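Local coordinates for malic enzyme (Entamoeba histolytica, PDB 3NV9), which probably catalyses the oxidative decarboxylation of malate to pyruvate with a nicotinamide cofactor, as malic enzymes do, at residues A[292-298]-A[316-322]. Numbering follows the deposited sequence.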
ATOM      1  N   CYS A 292     -15.213 -38.167  20.748  1.00 37.78           N
ATOM      2  CA  CYS A 292     -15.930 -37.112  21.409  1.00 37.68           C
ATOM      3  C   CYS A 292     -16.549 -37.482  22.739  1.00 38.09           C
ATOM      4  O   CYS A 292     -16.631 -36.642  23.646  1.00 37.68           O
ATOM      5  CB  CYS A 292     -16.988 -36.508  20.475  1.00 37.90           C
ATOM      6  SG  CYS A 292     -16.264 -35.425  19.261  1.00 36.59           S
ATOM      7  N   VAL A 293     -17.023 -38.717  22.870  1.00 38.02           N
ATOM      8  CA  VAL A 293     -17.630 -39.140  24.152  1.00 37.82           C
ATOM      9  C   VAL A 293     -16.666 -38.871  25.317  1.00 36.56           C
ATOM     10  O   VAL A 293     -15.461 -39.151  25.237  1.00 36.19           O
ATOM     11  CB  VAL A 293     -18.203 -40.611  24.077  1.00 38.39           C
ATOM     12  CG1 VAL A 293     -17.363 -41.481  23.132  1.00 39.50           C
ATOM     13  CG2 VAL A 293     -18.404 -41.243  25.485  1.00 40.15           C
ATOM     14  N   GLY A 294     -17.193 -38.244  26.354  1.00 35.71           N
ATOM     15  CA  GLY A 294     -16.378 -37.779  27.470  1.00 35.62           C
ATOM     16  C   GLY A 294     -15.391 -36.638  27.236  1.00 35.22           C
ATOM     17  O   GLY A 294     -14.665 -36.256  28.156  1.00 35.53           O
ATOM     18  N   ALA A 295     -15.324 -36.096  26.019  1.00 34.03           N
ATOM     19  CA  ALA A 295     -14.360 -35.028  25.752  1.00 32.83           C
ATOM     20  C   ALA A 295     -14.728 -33.738  26.474  1.00 32.49           C
ATOM     21  O   ALA A 295     -15.919 -33.480  26.811  1.00 33.43           O
ATOM     22  CB  ALA A 295     -14.122 -34.783  24.227  1.00 32.35           C
ATOM     23  N   ASP A 296     -13.698 -32.928  26.702  1.00 31.11           N
ATOM     24  CA  ASP A 296     -13.859 -31.649  27.376  1.00 30.48           C
ATOM     25  C   ASP A 296     -13.974 -30.474  26.407  1.00 29.33           C
ATOM     26  O   ASP A 296     -14.762 -29.551  26.611  1.00 29.29           O
ATOM     27  CB  ASP A 296     -12.689 -31.454  28.379  1.00 29.81           C
ATOM     28  CG  ASP A 296     -12.657 -32.584  29.450  1.00 30.13           C
ATOM     29  OD1 ASP A 296     -11.840 -33.527  29.364  1.00 31.64           O
ATOM     30  OD2 ASP A 296     -13.488 -32.537  30.350  1.00 28.48           O
ATOM     31  N   VAL A 297     -13.147 -30.530  25.382  1.00 29.53           N
ATOM     32  CA  VAL A 297     -12.912 -29.464  24.446  1.00 29.86           C
ATOM     33  C   VAL A 297     -13.015 -30.077  23.034  1.00 30.80           C
ATOM     34  O   VAL A 297     -12.515 -31.184  22.772  1.00 30.91           O
ATOM     35  CB  VAL A 297     -11.498 -28.817  24.696  1.00 30.22           C
ATOM     36  CG1 VAL A 297     -11.126 -27.756  23.652  1.00 28.63           C
ATOM     37  CG2 VAL A 297     -11.407 -28.230  26.123  1.00 28.23           C
ATOM     38  N   LEU A 298     -13.692 -29.350  22.146  1.00 31.24           N
ATOM     39  CA  LEU A 298     -13.873 -29.722  20.756  1.00 30.26           C
ATOM     40  C   LEU A 298     -13.608 -28.445  20.018  1.00 30.65           C
ATOM     41  O   LEU A 298     -14.271 -27.400  20.296  1.00 29.65           O
ATOM     42  CB  LEU A 298     -15.321 -30.172  20.503  1.00 30.80           C
ATOM     43  CG  LEU A 298     -15.801 -30.468  19.063  1.00 29.26           C
ATOM     44  CD1 LEU A 298     -14.735 -31.219  18.322  1.00 29.94           C
ATOM     45  CD2 LEU A 298     -17.149 -31.272  19.044  1.00 29.97           C
ATOM     46  N   SER A 316     -22.470 -36.125  23.656  1.00 38.29           N
ATOM     47  CA  SER A 316     -21.699 -37.207  24.272  1.00 38.84           C
ATOM     48  C   SER A 316     -20.496 -36.698  25.075  1.00 39.31           C
ATOM     49  O   SER A 316     -19.855 -37.454  25.785  1.00 39.47           O
ATOM     50  CB  SER A 316     -21.234 -38.207  23.217  1.00 38.80           C
ATOM     51  OG  SER A 316     -20.088 -37.749  22.522  1.00 38.98           O
ATOM     52  N   MET A 317     -20.187 -35.409  24.959  1.00 39.22           N
ATOM     53  CA  MET A 317     -19.056 -34.838  25.691  1.00 38.82           C
ATOM     54  C   MET A 317     -19.296 -34.819  27.204  1.00 38.07           C
ATOM     55  O   MET A 317     -20.397 -35.077  27.668  1.00 38.13           O
ATOM     56  CB  MET A 317     -18.752 -33.433  25.152  1.00 38.99           C
ATOM     57  CG  MET A 317     -18.167 -33.453  23.742  1.00 39.78           C
ATOM     58  SD  MET A 317     -17.443 -31.860  23.305  1.00 42.28           S
ATOM     59  CE  MET A 317     -18.937 -30.961  23.182  1.00 38.42           C
ATOM     60  N   GLY A 318     -18.257 -34.517  27.968  1.00 38.54           N
ATOM     61  CA  GLY A 318     -18.371 -34.457  29.436  1.00 39.40           C
ATOM     62  C   GLY A 318     -19.087 -33.248  30.067  1.00 39.47           C
ATOM     63  O   GLY A 318     -19.945 -32.579  29.467  1.00 38.61           O
ATOM     64  N   GLU A 319     -18.740 -33.000  31.320  1.00 38.94           N
ATOM     65  CA  GLU A 319     -19.304 -31.931  32.100  1.00 38.14           C
ATOM     66  C   GLU A 319     -18.908 -30.591  31.446  1.00 36.61           C
ATOM     67  O   GLU A 319     -17.718 -30.316  31.193  1.00 35.64           O
ATOM     68  CB  GLU A 319     -18.734 -32.089  33.505  1.00 39.29           C
ATOM     69  CG  GLU A 319     -18.829 -30.875  34.401  1.00 46.21           C
ATOM     70  CD  GLU A 319     -20.110 -30.847  35.234  1.00 54.59           C
ATOM     71  OE1 GLU A 319     -21.226 -30.882  34.629  1.00 56.57           O
ATOM     72  OE2 GLU A 319     -19.973 -30.780  36.489  1.00 55.30           O
ATOM     73  N   LYS A 320     -19.924 -29.794  31.105  1.00 34.37           N
ATOM     74  CA  LYS A 320     -19.711 -28.415  30.623  1.00 32.29           C
ATOM     75  C   LYS A 320     -18.829 -28.330  29.346  1.00 31.07           C
ATOM     76  O   LYS A 320     -17.687 -27.797  29.336  1.00 30.18           O
ATOM     77  CB  LYS A 320     -19.256 -27.487  31.774  1.00 32.32           C
ATOM     78  CG  LYS A 320     -20.337 -27.230  32.867  1.00 33.79           C
ATOM     79  CD  LYS A 320     -19.808 -26.252  33.948  1.00 37.54           C
ATOM     80  CE  LYS A 320     -20.864 -25.839  34.956  1.00 38.10           C
ATOM     81  NZ  LYS A 320     -21.401 -26.917  35.860  1.00 40.86           N
ATOM     82  N   PRO A 321     -19.344 -28.889  28.248  1.00 28.76           N
ATOM     83  CA  PRO A 321     -18.527 -28.864  27.050  1.00 28.60           C
ATOM     84  C   PRO A 321     -18.127 -27.439  26.542  1.00 28.60           C
ATOM     85  O   PRO A 321     -18.947 -26.501  26.504  1.00 29.49           O
ATOM     86  CB  PRO A 321     -19.407 -29.552  26.015  1.00 28.14           C
ATOM     87  CG  PRO A 321     -20.418 -30.330  26.812  1.00 28.15           C
ATOM     88  CD  PRO A 321     -20.633 -29.555  28.040  1.00 28.73           C
ATOM     89  N   ILE A 322     -16.862 -27.314  26.171  1.00 27.53           N
ATOM     90  CA  ILE A 322     -16.347 -26.178  25.484  1.00 26.63           C
ATOM     91  C   ILE A 322     -16.261 -26.550  23.996  1.00 26.24           C
ATOM     92  O   ILE A 322     -15.536 -27.466  23.657  1.00 26.36           O
ATOM     93  CB  ILE A 322     -14.961 -25.870  25.992  1.00 25.42           C
ATOM     94  CG1 ILE A 322     -15.059 -25.312  27.409  1.00 25.23           C
ATOM     95  CG2 ILE A 322     -14.240 -24.894  25.084  1.00 23.25           C
ATOM     96  CD1 ILE A 322     -13.715 -25.364  28.124  1.00 23.56           C
TER
HETATM   97  O   HOH W   1     -15.187 -28.492  29.460  1.00 29.92           O
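Asp296 O is gripped from two directions: Ile322 N donates to it at 3.1 Å in an almost straight bond, and a water gives it one proton while passing the other to Lys320 O. Ile322 O then receives Leu298 N at 3.0 Å, so the two bonds flank Val297 and pair it with Ile322 as a parallel beta bridge. Beta-branched residues suit this pair: their side chains stand side by side on one face of the sheet, with Val297 CG2 4.2 Å from Ile322 CD1.

Ahead of the strands the loops are stitched by two shorter bonds. Gly294 N reaches Ser316 O at 2.8 Å, and Gly318 N reaches Ala295 O, also at 2.8 Å. Gly294 occupies the third position of a type II turn closed by Ala295 N to Cys292 O, where its positive phi (68°) favours glycine. The long, unbranched chain of Met317 suits its place beside this turn, since it can run past Cys292 O and on to Leu298. Its CG lies beside the backbone N (chi1 -70°) and passes Cys292 O at 3.5 Å; with the chain extended at the next bond (chi2 -166°), SD comes to 3.9 Å from Leu298 CB. Small Ala295 lets the thioether chain pass close by. Ser316 OG packs against Val293 but hydrogen-bonds Trp313 O of helix 311-315, while the Asp296 carboxylate forms a salt bridge with Lys215.

In this Rossmann-type NAD-binding domain, the contact starts the pairing of strands 297-300 and 322-325. Strand 222-225 flanks the former on its other edge, and helix 193-213 covers the Val297 and Ile322 face through Leu206, Ala209 and Val213.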